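Local structure of odorant binding protein 4 (Chrysopa pallens, 6JPM) at residues L13-C18 / M44-C49. The protein probably binds odorant molecules, as a secreted member of the PBP/GOBP family of insect odorant-binding proteins. Numbering follows the deposited sequence.
Sequences LMRKMC and MCYMNC
Cys18 and Cys49 are joined by a disulfide of left-handed sense (chi3 -75°), SG to SG at 2.0 Å. The segment axes come no closer than 10.0 Å, at 130° between their N-to-C directions. Cys49 SG stands anti to its backbone N (chi1 -179°), which carries it across to its mate. Tyr46 packs against Cys18 CB and its carbonyl. Its CE1 sits 3.7 Å from Cys18 CB, which approaches the ring obliquely, and Cys18 O lies at the ring edge, in plane. The phenol oxygen reaches back to Arg15, about one turn nearer the N-terminus, with Tyr46 OH 3.2 Å from Arg15 CG. The same OH is hydrogen-bonded to Pro119 O at the C-terminus. A leucine in place of Tyr46 would probably leave Pro119 O without this partner and open a gap beside Arg15 CB and CG. All three of Cys18, Cys49 and Tyr46 are buried. Arg15 is partly exposed, yet its CB and CG sit tight against the phenol oxygen. Its NH2 is in a salt bridge with Asp26, and NE is hydrogen-bonded to Gln19 OE1. The contact is looser at Met17, also partly exposed: its CE lies close to Cys18 SG within its own helix but reaches Cys49 SG only at 4.3 Å. Helices tied by three interlocked disulfides, here completed by Cys45-Cys98 from helix 41-53 and by Cys89-Cys107, are the hallmark of the classical insect odorant-binding protein fold.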
loop_
_atom_site.group_PDB
_atom_site.type_symbol
_atom_site.label_atom_id
_atom_site.label_comp_id
_atom_site.label_asym_id
_atom_site.label_seq_id
_atom_site.Cartn_x
_atom_site.Cartn_y
_atom_site.Cartn_z
ATOM N N LEU A 13 4.900 -8.812 -8.776
ATOM C CA LEU A 13 3.877 -9.126 -9.764
ATOM C C LEU A 13 2.763 -8.079 -9.769
ATOM O O LEU A 13 2.218 -7.745 -10.830
ATOM C CB LEU A 13 3.335 -10.522 -9.471
ATOM C CG LEU A 13 2.312 -11.135 -10.415
ATOM C CD1 LEU A 13 2.834 -11.091 -11.846
ATOM C CD2 LEU A 13 2.080 -12.566 -9.958
ATOM N N MET A 14 2.392 -7.563 -8.593
ATOM C CA MET A 14 1.403 -6.490 -8.547
ATOM C C MET A 14 1.930 -5.234 -9.223
ATOM O O MET A 14 1.188 -4.528 -9.917
ATOM C CB MET A 14 1.021 -6.188 -7.098
ATOM C CG MET A 14 0.264 -7.308 -6.422
ATOM S SD MET A 14 -0.384 -6.810 -4.809
ATOM C CE MET A 14 -1.369 -8.247 -4.408
ATOM N N ARG A 15 3.208 -4.923 -9.020
ATOM C CA ARG A 15 3.770 -3.748 -9.669
ATOM C C ARG A 15 3.739 -3.901 -11.182
ATOM O O ARG A 15 3.357 -2.969 -11.894
ATOM C CB ARG A 15 5.192 -3.492 -9.180
ATOM C CG ARG A 15 5.780 -2.208 -9.756
ATOM C CD ARG A 15 7.214 -2.373 -9.990
ATOM N NE ARG A 15 7.781 -1.338 -10.839
ATOM C CZ ARG A 15 8.712 -0.501 -10.415
ATOM N NH1 ARG A 15 9.131 -0.597 -9.169
ATOM N NH2 ARG A 15 9.228 0.420 -11.223
ATOM N N LYS A 16 4.127 -5.078 -11.682
ATOM C CA LYS A 16 4.135 -5.350 -13.118
ATOM C C LYS A 16 2.759 -5.159 -13.732
ATOM O O LYS A 16 2.645 -4.745 -14.885
ATOM C CB LYS A 16 4.607 -6.783 -13.383
ATOM C CG LYS A 16 6.084 -7.020 -13.225
ATOM C CD LYS A 16 6.378 -8.484 -13.533
ATOM C CE LYS A 16 7.852 -8.815 -13.470
ATOM N NZ LYS A 16 8.036 -10.300 -13.495
ATOM N N MET A 17 1.700 -5.437 -12.978
ATOM C CA MET A 17 0.369 -5.183 -13.513
ATOM C C MET A 17 -0.029 -3.713 -13.375
ATOM O O MET A 17 -0.557 -3.121 -14.324
ATOM C CB MET A 17 -0.640 -6.076 -12.807
ATOM C CG MET A 17 -2.060 -5.634 -13.070
ATOM S SD MET A 17 -3.172 -6.340 -11.866
ATOM C CE MET A 17 -2.499 -5.660 -10.364
ATOM N N CYS A 18 0.231 -3.099 -12.217
ATOM C CA CYS A 18 -0.319 -1.771 -11.943
ATOM C C CYS A 18 0.478 -0.634 -12.562
ATOM O O CYS A 18 -0.090 0.432 -12.825
ATOM C CB CYS A 18 -0.411 -1.540 -10.439
ATOM S SG CYS A 18 -1.810 -2.437 -9.725
ATOM N N MET A 44 -0.820 8.440 -7.530
ATOM C CA MET A 44 -2.065 8.230 -6.747
ATOM C C MET A 44 -2.832 7.020 -7.285
ATOM O O MET A 44 -3.157 6.175 -6.528
ATOM C CB MET A 44 -2.956 9.472 -6.714
ATOM C CG MET A 44 -2.416 10.550 -5.829
ATOM S SD MET A 44 -3.426 11.945 -5.414
ATOM C CE MET A 44 -4.364 12.200 -6.900
ATOM N N CYS A 45 -3.007 6.955 -8.585
ATOM C CA CYS A 45 -3.748 5.848 -9.207
ATOM C C CYS A 45 -2.973 4.542 -9.093
ATOM O O CYS A 45 -3.589 3.573 -8.938
ATOM C CB CYS A 45 -4.307 6.234 -10.567
ATOM S SG CYS A 45 -5.571 7.509 -10.373
ATOM N N TYR A 46 -1.648 4.601 -9.095
ATOM C CA TYR A 46 -0.826 3.388 -8.890
ATOM C C TYR A 46 -1.109 2.828 -7.495
ATOM O O TYR A 46 -1.319 1.698 -7.400
ATOM C CB TYR A 46 0.665 3.632 -9.112
ATOM C CG TYR A 46 1.544 2.484 -8.711
ATOM C CD1 TYR A 46 1.730 1.413 -9.550
ATOM C CD2 TYR A 46 2.175 2.459 -7.486
ATOM C CE1 TYR A 46 2.549 0.370 -9.195
ATOM C CE2 TYR A 46 3.009 1.429 -7.119
ATOM C CZ TYR A 46 3.178 0.366 -7.974
ATOM O OH TYR A 46 3.950 -0.674 -7.649
ATOM N N MET A 47 -1.051 3.669 -6.470
ATOM C CA MET A 47 -1.339 3.237 -5.082
ATOM C C MET A 47 -2.775 2.679 -4.983
ATOM O O MET A 47 -2.971 1.700 -4.322
ATOM C CB MET A 47 -1.072 4.343 -4.057
ATOM C CG MET A 47 0.407 4.638 -3.793
ATOM S SD MET A 47 1.580 3.303 -4.013
ATOM C CE MET A 47 1.192 2.297 -2.603
ATOM N N ASN A 48 -3.731 3.304 -5.648
ATOM C CA ASN A 48 -5.121 2.806 -5.672
ATOM C C ASN A 48 -5.161 1.405 -6.298
ATOM O O ASN A 48 -5.764 0.555 -5.761
ATOM C CB ASN A 48 -6.064 3.755 -6.382
ATOM C CG ASN A 48 -7.488 3.282 -6.245
ATOM O OD1 ASN A 48 -8.007 3.175 -5.168
ATOM N ND2 ASN A 48 -8.086 2.918 -7.337
ATOM N N CYS A 49 -4.497 1.249 -7.425
ATOM C CA CYS A 49 -4.404 -0.029 -8.149
ATOM C C CYS A 49 -3.772 -1.072 -7.229
ATOM O O CYS A 49 -4.296 -2.081 -7.152
ATOM C CB CYS A 49 -3.589 0.105 -9.420
ATOM S SG CYS A 49 -3.450 -1.423 -10.369
#